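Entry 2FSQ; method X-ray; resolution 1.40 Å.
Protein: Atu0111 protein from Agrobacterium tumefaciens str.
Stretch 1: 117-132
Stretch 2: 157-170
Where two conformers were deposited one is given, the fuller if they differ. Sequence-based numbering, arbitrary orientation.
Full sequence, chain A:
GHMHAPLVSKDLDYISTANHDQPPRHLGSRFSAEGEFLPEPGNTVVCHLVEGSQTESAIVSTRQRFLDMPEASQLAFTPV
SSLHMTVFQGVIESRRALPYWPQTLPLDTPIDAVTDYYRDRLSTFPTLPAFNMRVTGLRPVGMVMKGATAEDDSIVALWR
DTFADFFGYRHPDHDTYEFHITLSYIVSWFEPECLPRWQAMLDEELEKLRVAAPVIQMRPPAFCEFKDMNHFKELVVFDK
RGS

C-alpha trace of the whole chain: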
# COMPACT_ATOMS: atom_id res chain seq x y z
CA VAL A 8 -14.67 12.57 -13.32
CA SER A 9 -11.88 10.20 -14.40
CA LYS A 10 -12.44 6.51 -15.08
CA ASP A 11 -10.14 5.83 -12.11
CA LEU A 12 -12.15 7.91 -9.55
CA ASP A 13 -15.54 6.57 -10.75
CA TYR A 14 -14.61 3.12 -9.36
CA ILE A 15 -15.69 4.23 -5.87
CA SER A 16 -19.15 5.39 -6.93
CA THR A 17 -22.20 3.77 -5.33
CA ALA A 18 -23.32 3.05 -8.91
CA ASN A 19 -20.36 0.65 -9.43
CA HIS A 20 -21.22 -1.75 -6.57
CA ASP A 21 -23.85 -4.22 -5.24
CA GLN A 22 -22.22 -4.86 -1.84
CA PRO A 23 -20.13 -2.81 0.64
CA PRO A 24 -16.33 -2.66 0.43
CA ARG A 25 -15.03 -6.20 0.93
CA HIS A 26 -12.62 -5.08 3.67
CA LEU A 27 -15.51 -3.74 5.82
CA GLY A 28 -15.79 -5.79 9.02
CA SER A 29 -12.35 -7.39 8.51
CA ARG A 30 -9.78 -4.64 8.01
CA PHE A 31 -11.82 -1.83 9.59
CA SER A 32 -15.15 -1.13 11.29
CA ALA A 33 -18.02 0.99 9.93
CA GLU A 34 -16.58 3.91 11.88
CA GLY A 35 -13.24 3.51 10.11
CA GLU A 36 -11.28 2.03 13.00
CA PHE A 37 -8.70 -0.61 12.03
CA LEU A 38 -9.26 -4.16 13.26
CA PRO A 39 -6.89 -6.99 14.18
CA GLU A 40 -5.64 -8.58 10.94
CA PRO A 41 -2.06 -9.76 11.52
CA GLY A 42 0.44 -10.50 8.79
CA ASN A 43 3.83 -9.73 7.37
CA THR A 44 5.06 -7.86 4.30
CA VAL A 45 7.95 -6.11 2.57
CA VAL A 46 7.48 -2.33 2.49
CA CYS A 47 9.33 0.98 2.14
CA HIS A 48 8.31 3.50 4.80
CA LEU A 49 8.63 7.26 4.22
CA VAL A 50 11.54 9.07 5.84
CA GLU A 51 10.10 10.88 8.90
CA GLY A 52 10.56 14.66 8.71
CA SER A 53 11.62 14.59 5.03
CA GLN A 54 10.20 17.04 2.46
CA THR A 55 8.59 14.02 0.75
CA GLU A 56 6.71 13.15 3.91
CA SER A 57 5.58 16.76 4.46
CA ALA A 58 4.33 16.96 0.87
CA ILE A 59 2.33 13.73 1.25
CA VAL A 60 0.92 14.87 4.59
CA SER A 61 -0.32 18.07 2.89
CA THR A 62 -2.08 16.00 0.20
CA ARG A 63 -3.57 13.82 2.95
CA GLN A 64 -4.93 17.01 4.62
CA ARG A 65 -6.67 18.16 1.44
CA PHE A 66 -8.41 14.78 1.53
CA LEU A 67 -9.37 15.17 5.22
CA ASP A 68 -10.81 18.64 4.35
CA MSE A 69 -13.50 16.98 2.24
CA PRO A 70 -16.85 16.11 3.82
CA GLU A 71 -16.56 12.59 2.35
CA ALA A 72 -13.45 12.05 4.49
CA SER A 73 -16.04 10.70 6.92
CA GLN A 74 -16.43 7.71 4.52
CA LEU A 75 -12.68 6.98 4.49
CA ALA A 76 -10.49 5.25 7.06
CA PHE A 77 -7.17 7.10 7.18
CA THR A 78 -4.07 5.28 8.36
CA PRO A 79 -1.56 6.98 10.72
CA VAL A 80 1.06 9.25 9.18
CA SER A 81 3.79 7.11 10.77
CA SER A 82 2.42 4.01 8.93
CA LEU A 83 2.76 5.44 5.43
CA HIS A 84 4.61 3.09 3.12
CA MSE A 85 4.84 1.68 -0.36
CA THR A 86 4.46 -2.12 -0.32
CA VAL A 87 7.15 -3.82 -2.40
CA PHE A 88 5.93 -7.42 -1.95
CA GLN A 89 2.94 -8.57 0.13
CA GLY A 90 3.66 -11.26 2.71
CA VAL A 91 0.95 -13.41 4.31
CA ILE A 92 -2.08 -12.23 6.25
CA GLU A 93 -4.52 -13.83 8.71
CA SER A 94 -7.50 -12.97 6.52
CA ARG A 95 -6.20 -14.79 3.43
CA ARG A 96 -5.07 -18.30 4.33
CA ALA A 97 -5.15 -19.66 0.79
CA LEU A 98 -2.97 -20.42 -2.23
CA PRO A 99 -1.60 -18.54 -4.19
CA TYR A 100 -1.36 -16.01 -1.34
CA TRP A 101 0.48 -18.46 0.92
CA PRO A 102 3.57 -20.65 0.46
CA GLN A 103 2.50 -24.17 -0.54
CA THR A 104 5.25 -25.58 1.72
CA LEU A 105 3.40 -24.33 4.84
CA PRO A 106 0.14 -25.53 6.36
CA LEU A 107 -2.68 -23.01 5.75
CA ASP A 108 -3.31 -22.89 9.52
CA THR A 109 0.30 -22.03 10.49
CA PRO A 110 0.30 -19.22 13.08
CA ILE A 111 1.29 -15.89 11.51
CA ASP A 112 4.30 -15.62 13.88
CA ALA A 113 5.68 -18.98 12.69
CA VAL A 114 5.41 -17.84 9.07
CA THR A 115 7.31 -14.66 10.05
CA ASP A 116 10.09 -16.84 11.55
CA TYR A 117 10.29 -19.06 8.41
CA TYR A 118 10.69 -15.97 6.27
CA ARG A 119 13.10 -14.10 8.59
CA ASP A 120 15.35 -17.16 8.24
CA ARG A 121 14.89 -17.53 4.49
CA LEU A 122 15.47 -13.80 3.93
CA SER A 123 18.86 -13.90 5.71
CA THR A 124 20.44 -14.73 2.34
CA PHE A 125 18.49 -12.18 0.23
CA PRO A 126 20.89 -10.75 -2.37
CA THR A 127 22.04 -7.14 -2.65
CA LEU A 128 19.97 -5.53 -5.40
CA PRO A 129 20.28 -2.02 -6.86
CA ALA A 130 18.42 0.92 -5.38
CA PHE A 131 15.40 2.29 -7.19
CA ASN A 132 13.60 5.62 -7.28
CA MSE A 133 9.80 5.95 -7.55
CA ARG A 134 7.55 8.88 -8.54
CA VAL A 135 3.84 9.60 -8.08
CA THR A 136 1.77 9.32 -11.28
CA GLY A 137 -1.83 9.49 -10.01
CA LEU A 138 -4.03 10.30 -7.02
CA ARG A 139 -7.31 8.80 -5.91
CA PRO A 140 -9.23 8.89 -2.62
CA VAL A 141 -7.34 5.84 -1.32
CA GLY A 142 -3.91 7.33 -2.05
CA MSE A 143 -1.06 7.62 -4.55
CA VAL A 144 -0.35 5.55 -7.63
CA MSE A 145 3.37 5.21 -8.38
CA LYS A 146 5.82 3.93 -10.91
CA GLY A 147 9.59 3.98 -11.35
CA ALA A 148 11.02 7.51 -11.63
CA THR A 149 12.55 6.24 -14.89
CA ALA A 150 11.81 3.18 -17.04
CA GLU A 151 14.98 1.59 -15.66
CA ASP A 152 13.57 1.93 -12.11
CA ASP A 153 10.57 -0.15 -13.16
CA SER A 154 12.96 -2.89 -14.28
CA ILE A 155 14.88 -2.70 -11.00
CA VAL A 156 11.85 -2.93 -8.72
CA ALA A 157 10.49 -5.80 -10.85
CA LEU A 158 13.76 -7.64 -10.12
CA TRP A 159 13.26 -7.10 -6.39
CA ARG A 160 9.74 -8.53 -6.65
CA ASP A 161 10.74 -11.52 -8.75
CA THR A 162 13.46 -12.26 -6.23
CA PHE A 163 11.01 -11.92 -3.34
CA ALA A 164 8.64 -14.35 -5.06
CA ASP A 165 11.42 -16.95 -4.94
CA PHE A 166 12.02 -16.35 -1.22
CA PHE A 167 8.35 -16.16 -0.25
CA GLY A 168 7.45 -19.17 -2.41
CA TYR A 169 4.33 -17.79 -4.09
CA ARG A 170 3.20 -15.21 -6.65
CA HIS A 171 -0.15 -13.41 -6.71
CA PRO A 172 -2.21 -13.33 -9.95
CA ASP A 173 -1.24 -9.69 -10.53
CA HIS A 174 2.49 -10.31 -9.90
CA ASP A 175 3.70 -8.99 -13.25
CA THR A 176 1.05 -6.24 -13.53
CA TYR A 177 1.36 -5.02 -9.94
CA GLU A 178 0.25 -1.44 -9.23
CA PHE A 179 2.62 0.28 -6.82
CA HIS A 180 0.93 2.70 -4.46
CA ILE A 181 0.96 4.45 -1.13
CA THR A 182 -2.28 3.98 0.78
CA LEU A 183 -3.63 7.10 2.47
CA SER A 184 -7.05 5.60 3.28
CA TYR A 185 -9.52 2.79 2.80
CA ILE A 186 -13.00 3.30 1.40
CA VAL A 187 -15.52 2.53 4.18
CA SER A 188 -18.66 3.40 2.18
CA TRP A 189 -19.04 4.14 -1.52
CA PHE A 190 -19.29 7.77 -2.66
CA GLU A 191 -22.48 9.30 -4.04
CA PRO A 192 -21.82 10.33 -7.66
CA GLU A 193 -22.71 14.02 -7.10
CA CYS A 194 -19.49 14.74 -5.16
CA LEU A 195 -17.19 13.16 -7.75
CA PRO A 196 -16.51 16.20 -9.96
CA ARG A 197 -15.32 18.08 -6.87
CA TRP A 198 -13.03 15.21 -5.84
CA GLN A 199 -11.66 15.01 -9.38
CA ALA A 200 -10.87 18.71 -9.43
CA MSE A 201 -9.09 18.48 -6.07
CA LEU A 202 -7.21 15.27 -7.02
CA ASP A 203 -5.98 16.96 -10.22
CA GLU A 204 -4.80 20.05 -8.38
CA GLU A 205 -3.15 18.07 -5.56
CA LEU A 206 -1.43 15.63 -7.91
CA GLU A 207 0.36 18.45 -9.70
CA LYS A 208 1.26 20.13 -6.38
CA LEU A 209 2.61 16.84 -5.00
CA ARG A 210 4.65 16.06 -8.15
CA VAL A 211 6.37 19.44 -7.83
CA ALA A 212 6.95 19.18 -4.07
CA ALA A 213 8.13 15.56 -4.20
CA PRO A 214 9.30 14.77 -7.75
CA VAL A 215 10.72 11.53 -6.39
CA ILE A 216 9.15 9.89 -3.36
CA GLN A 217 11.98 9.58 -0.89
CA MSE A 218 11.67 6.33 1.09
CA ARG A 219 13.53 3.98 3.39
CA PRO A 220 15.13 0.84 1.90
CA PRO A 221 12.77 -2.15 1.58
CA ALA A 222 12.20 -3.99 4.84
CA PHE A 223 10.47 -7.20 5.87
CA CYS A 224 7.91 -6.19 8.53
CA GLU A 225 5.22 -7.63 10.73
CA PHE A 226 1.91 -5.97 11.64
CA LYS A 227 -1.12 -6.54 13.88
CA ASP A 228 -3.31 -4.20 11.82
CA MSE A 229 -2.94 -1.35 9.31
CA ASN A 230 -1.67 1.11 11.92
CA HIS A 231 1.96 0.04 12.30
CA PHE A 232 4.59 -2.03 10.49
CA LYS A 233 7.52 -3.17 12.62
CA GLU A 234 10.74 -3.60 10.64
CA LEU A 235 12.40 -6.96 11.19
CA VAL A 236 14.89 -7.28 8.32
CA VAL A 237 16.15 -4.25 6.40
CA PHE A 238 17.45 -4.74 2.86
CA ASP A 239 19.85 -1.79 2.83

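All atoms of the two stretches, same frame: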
# COMPACT_ATOMS: atom_id res chain seq x y z
N TYR A 117 9.86 -18.33 9.61
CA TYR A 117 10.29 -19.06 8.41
C TYR A 117 10.89 -18.09 7.40
O TYR A 117 11.96 -18.34 6.84
CB TYR A 117 9.11 -19.88 7.85
CG TYR A 117 9.22 -20.49 6.44
CD1 TYR A 117 9.88 -21.71 6.23
CD2 TYR A 117 8.57 -19.90 5.36
CE1 TYR A 117 9.92 -22.30 4.93
CE2 TYR A 117 8.60 -20.48 4.07
CZ TYR A 117 9.28 -21.68 3.86
OH TYR A 117 9.31 -22.24 2.57
N TYR A 118 10.21 -16.96 7.20
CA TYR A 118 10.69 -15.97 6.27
C TYR A 118 11.91 -15.18 6.75
O TYR A 118 12.82 -14.92 5.96
CB TYR A 118 9.55 -15.02 5.93
CG TYR A 118 8.52 -15.61 5.00
CD1 TYR A 118 8.87 -16.51 4.00
CD2 TYR A 118 7.20 -15.20 5.08
CE1 TYR A 118 7.92 -17.03 3.13
CE2 TYR A 118 6.24 -15.70 4.21
CZ TYR A 118 6.60 -16.61 3.25
OH TYR A 118 5.66 -17.07 2.37
N ARG A 119 11.93 -14.80 8.03
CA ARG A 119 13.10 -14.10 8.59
C ARG A 119 14.37 -14.92 8.34
O ARG A 119 15.42 -14.36 7.99
CB ARG A 119 12.92 -13.82 10.08
CG ARG A 119 14.01 -12.92 10.68
CD ARG A 119 14.17 -13.18 12.17
NE ARG A 119 13.24 -12.43 13.01
CZ ARG A 119 13.46 -11.20 13.48
NH1 ARG A 119 14.58 -10.55 13.19
NH2 ARG A 119 12.56 -10.62 14.26
N ASP A 120 14.25 -16.24 8.50
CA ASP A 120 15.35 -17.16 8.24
C ASP A 120 15.69 -17.24 6.76
O ASP A 120 16.85 -17.13 6.38
CB ASP A 120 15.01 -18.56 8.78
CG ASP A 120 16.06 -19.60 8.39
OD1 ASP A 120 17.27 -19.36 8.61
OD2 ASP A 120 15.67 -20.65 7.84
N ARG A 121 14.67 -17.41 5.92
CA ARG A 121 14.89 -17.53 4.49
C ARG A 121 15.49 -16.25 3.93
O ARG A 121 16.34 -16.31 3.04
CB ARG A 121 13.58 -17.83 3.77
CG ARG A 121 13.13 -19.24 3.91
CD ARG A 121 11.81 -19.46 3.20
NE ARG A 121 11.92 -19.46 1.75
CZ ARG A 121 12.43 -20.44 1.01
NH1 ARG A 121 12.94 -21.52 1.59
NH2 ARG A 121 12.45 -20.33 -0.31
N LEU A 122 15.04 -15.11 4.45
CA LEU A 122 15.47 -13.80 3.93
C LEU A 122 16.86 -13.36 4.40
O LEU A 122 17.35 -12.30 3.99
CB LEU A 122 14.44 -12.72 4.26
CG LEU A 122 13.11 -12.86 3.52
CD1 LEU A 122 12.02 -12.08 4.25
CD2 LEU A 122 13.24 -12.45 2.05
N SER A 123 17.50 -14.18 5.24
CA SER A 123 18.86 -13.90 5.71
C SER A 123 19.91 -13.97 4.60
O SER A 123 21.00 -13.42 4.73
CB SER A 123 19.23 -14.86 6.85
OG SER A 123 18.60 -14.46 8.05
N THR A 124 19.57 -14.65 3.51
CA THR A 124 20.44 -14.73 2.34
C THR A 124 19.93 -13.95 1.11
O THR A 124 20.40 -14.18 -0.01
CB THR A 124 20.70 -16.20 1.93
OG1 THR A 124 19.45 -16.84 1.63
CG2 THR A 124 21.41 -16.96 3.05
N PHE A 125 18.97 -13.05 1.32
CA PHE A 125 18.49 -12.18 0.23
C PHE A 125 19.63 -11.39 -0.40
O PHE A 125 20.43 -10.78 0.34
CB PHE A 125 17.40 -11.23 0.72
CG PHE A 125 16.57 -10.65 -0.37
CD1 PHE A 125 15.58 -11.41 -0.99
CD2 PHE A 125 16.78 -9.35 -0.81
CE1 PHE A 125 14.83 -10.90 -2.00
CE2 PHE A 125 16.01 -8.81 -1.84
CZ PHE A 125 15.04 -9.60 -2.44
N PRO A 126 19.73 -11.38 -1.74
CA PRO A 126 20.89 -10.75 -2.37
C PRO A 126 20.82 -9.22 -2.35
O PRO A 126 19.75 -8.64 -2.20
CB PRO A 126 20.82 -11.25 -3.82
CG PRO A 126 19.34 -11.47 -4.06
CD PRO A 126 18.82 -11.99 -2.74
N THR A 127 21.98 -8.59 -2.49
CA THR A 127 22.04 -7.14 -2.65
C THR A 127 21.57 -6.79 -4.06
O THR A 127 22.11 -7.29 -5.05
CB THR A 127 23.49 -6.66 -2.44
OG1 THR A 127 23.87 -6.97 -1.09
CG2 THR A 127 23.61 -5.15 -2.68
N LEU A 128 20.51 -5.98 -4.13
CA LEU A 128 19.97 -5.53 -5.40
C LEU A 128 20.08 -4.01 -5.50
O LEU A 128 20.18 -3.34 -4.47
CB LEU A 128 18.53 -6.00 -5.57
CG LEU A 128 18.33 -7.51 -5.53
CD1 LEU A 128 16.86 -7.86 -5.51
CD2 LEU A 128 19.01 -8.22 -6.68
N PRO A 129 20.11 -3.46 -6.73
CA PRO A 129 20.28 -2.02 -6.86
C PRO A 129 19.12 -1.22 -6.28
O PRO A 129 17.96 -1.66 -6.28
CB PRO A 129 20.37 -1.82 -8.38
CG PRO A 129 20.74 -3.15 -8.94
CD PRO A 129 20.05 -4.13 -8.04
N ALA A 130 19.44 -0.01 -5.83
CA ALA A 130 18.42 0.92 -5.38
C ALA A 130 17.56 1.37 -6.54
O ALA A 130 17.99 1.37 -7.70
CB ALA A 130 19.07 2.12 -4.72
N PHE A 131 16.33 1.76 -6.21
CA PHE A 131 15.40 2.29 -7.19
C PHE A 131 14.76 3.56 -6.65
O PHE A 131 14.69 3.77 -5.44
CB PHE A 131 14.32 1.25 -7.53
CG PHE A 131 13.60 0.69 -6.32
CD1 PHE A 131 12.48 1.33 -5.76
CD2 PHE A 131 14.03 -0.51 -5.73
CE1 PHE A 131 11.81 0.79 -4.65
CE2 PHE A 131 13.37 -1.05 -4.64
CZ PHE A 131 12.27 -0.40 -4.09
N ASN A 132 14.32 4.40 -7.58
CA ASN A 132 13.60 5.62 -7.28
C ASN A 132 12.20 5.52 -7.87
O ASN A 132 12.04 5.02 -8.98
CB ASN A 132 14.31 6.79 -7.94
CG ASN A 132 15.70 6.99 -7.40
OD1 ASN A 132 15.89 7.16 -6.20
ND2 ASN A 132 16.70 6.98 -8.29
N ALA A 157 11.04 -4.50 -10.42
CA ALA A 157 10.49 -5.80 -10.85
C ALA A 157 11.46 -6.92 -10.46
O ALA A 157 11.04 -8.03 -10.12
CB ALA A 157 10.24 -5.81 -12.35
N LEU A 158 12.77 -6.64 -10.53
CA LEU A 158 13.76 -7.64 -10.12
C LEU A 158 13.66 -7.92 -8.63
O LEU A 158 13.73 -9.08 -8.21
CB LEU A 158 15.19 -7.21 -10.50
CG LEU A 158 16.34 -8.05 -9.95
CD1 LEU A 158 16.27 -9.49 -10.46
CD2 LEU A 158 17.66 -7.41 -10.32
N TRP A 159 13.52 -6.88 -7.81
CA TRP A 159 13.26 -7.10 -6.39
C TRP A 159 12.07 -8.02 -6.17
O TRP A 159 12.15 -8.95 -5.38
CB TRP A 159 13.00 -5.77 -5.69
CG TRP A 159 14.22 -4.95 -5.34
CD1 TRP A 159 14.94 -4.12 -6.17
CD2 TRP A 159 14.84 -4.86 -4.05
NE1 TRP A 159 15.97 -3.52 -5.47
CE2 TRP A 159 15.93 -3.96 -4.17
CE3 TRP A 159 14.59 -5.46 -2.82
CZ2 TRP A 159 16.75 -3.64 -3.08
CZ3 TRP A 159 15.40 -5.13 -1.73
CH2 TRP A 159 16.49 -4.25 -1.88
N ARG A 160 10.97 -7.75 -6.86
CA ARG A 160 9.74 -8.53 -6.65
C ARG A 160 9.89 -9.96 -7.13
O ARG A 160 9.42 -10.87 -6.46
CB ARG A 160 8.55 -7.84 -7.31
CG ARG A 160 8.05 -6.67 -6.47
CD ARG A 160 6.95 -5.86 -7.14
NE ARG A 160 5.91 -6.72 -7.70
CZ ARG A 160 4.92 -7.26 -6.98
NH1 ARG A 160 4.83 -7.04 -5.67
NH2 ARG A 160 4.04 -8.06 -7.59
N ASP A 161 10.54 -10.16 -8.27
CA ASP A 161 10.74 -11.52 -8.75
C ASP A 161 11.61 -12.29 -7.76
O ASP A 161 11.39 -13.48 -7.50
CB ASP A 161 11.44 -11.53 -10.11
CG ASP A 161 10.51 -11.13 -11.25
OD1 ASP A 161 9.27 -11.12 -11.05
OD2 ASP A 161 11.03 -10.82 -12.35
N THR A 162 12.59 -11.61 -7.19
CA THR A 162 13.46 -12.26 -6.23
C THR A 162 12.68 -12.57 -4.95
O THR A 162 12.78 -13.67 -4.40
CB THR A 162 14.73 -11.40 -5.94
OG1 THR A 162 15.35 -11.04 -7.18
CG2 THR A 162 15.75 -12.17 -5.07
N PHE A 163 11.85 -11.64 -4.49
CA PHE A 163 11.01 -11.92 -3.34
C PHE A 163 10.07 -13.09 -3.56
O PHE A 163 9.82 -13.85 -2.63
CB PHE A 163 10.20 -10.70 -2.90
CG PHE A 163 11.00 -9.70 -2.08
CD1 PHE A 163 11.70 -10.09 -0.94
CD2 PHE A 163 11.02 -8.37 -2.44
CE1 PHE A 163 12.43 -9.15 -0.19
CE2 PHE A 163 11.71 -7.43 -1.72
CZ PHE A 163 12.43 -7.81 -0.60
N ALA A 164 9.54 -13.23 -4.77
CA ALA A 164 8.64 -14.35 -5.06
C ALA A 164 9.35 -15.67 -4.83
O ALA A 164 8.77 -16.60 -4.30
CB ALA A 164 8.11 -14.26 -6.49
N ASP A 165 10.63 -15.74 -5.20
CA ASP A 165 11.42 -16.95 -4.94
C ASP A 165 11.57 -17.22 -3.45
O ASP A 165 11.43 -18.36 -3.00
CB ASP A 165 12.80 -16.84 -5.59
CG ASP A 165 12.74 -16.93 -7.10
OD1 ASP A 165 11.75 -17.46 -7.64
OD2 ASP A 165 13.70 -16.45 -7.76
N PHE A 166 11.88 -16.19 -2.67
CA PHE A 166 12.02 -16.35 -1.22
C PHE A 166 10.72 -16.64 -0.48
O PHE A 166 10.66 -17.44 0.44
CB PHE A 166 12.74 -15.13 -0.61
CG PHE A 166 14.24 -15.15 -0.81
CD1 PHE A 166 14.79 -14.84 -2.05
CD2 PHE A 166 15.08 -15.52 0.23
CE1 PHE A 166 16.18 -14.86 -2.24
CE2 PHE A 166 16.47 -15.53 0.04
CZ PHE A 166 17.01 -15.22 -1.18
N PHE A 167 9.65 -15.98 -0.90
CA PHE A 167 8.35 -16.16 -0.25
C PHE A 167 7.64 -17.43 -0.69
O PHE A 167 6.80 -17.96 0.04
CB PHE A 167 7.48 -14.92 -0.46
CG PHE A 167 7.77 -13.80 0.50
CD1 PHE A 167 6.93 -13.59 1.59
CD2 PHE A 167 8.88 -12.96 0.34
CE1 PHE A 167 7.17 -12.56 2.51
CE2 PHE A 167 9.13 -11.93 1.26
CZ PHE A 167 8.28 -11.74 2.34
N GLY A 168 7.97 -17.90 -1.90
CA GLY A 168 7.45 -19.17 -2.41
C GLY A 168 6.03 -19.11 -2.94
O GLY A 168 5.34 -20.13 -2.98
N TYR A 169 5.60 -17.94 -3.38
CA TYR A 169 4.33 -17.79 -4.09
C TYR A 169 4.39 -16.52 -4.92
O TYR A 169 5.29 -15.68 -4.73
CB TYR A 169 3.12 -17.70 -3.13
CG TYR A 169 3.22 -16.56 -2.14
CD1 TYR A 169 2.94 -15.24 -2.52
CD2 TYR A 169 3.59 -16.78 -0.83
CE1 TYR A 169 3.03 -14.19 -1.60
CE2 TYR A 169 3.69 -15.75 0.08
CZ TYR A 169 3.40 -14.46 -0.31
OH TYR A 169 3.52 -13.47 0.62
N ARG A 170 3.45 -16.42 -5.85
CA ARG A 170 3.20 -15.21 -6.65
C ARG A 170 1.69 -14.99 -6.69
O ARG A 170 0.92 -15.95 -6.86
CB ARG A 170 3.70 -15.38 -8.10
CG ARG A 170 5.20 -15.27 -8.29
CD ARG A 170 5.64 -15.65 -9.71
NE ARG A 170 7.07 -15.44 -9.91
CZ ARG A 170 7.60 -14.77 -10.93
NH1 ARG A 170 6.83 -14.26 -11.88
NH2 ARG A 170 8.91 -14.63 -11.02

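Hydrogen bonding between the stretches runs from side-chain donors of one to backbone oxygens of the other. At the C-terminal end of helix 157-167, carbonyls of the last turn lack the amide partners that a continuing helix would supply, and side chains from stretch 1 take them up. Tyr 118 OH donates to Phe 167 O at 2.7 Å, and Arg 121 NE donates to Phe 166 O at 2.7 Å with a nearly linear N-H...O angle of 168°. A weak bond joins Arg 121 NH2 to Asp 165 O (3.5 Å, 146°); both oxygens lie near the guanidinium plane, where its N-H groups point. Farther along, the direction reverses: Trp 159 NE1 donates to Pro 129 O at 2.8 Å and 171°, so the buried indole has its one polar atom satisfied.

Aromatic packing centres on Phe 125, whose t rotamer brings its ring to the helix. It forms an offset stack with Phe 163 (centroids 4.3 Å apart, planes at 13°) and directs its edge toward the face of Phe 166 (5.1 Å, 63°). Trp 159 is covered on opposite faces. Leu 128 CB sits over one, 3.8 Å from the centroid of the five-membered ring defined by Trp 159 CG, CD1, NE1, CE2 and CD2 and 25° off its normal, a CH-pi contact; the edge of Phe 131 meets the other, with planes at 80°. Flat rings here allow close contact in several orientations.

Aliphatic groups fill the remaining space. Leu 122 CD2 lies 3.8 Å from Phe 166 CB, while Leu 122 CD1 reaches Phe 167 CE2 at 4.2 Å. Thr 162 presents CG2 to Phe 125 CE1 at 3.4 Å, its hydroxyl satisfied within the helix by donation from Thr 162 OG1 to Leu 158 O (2.7 Å). Altogether 899 Å² is buried, with Phe 166 and Trp 159 the most extensively covered residues.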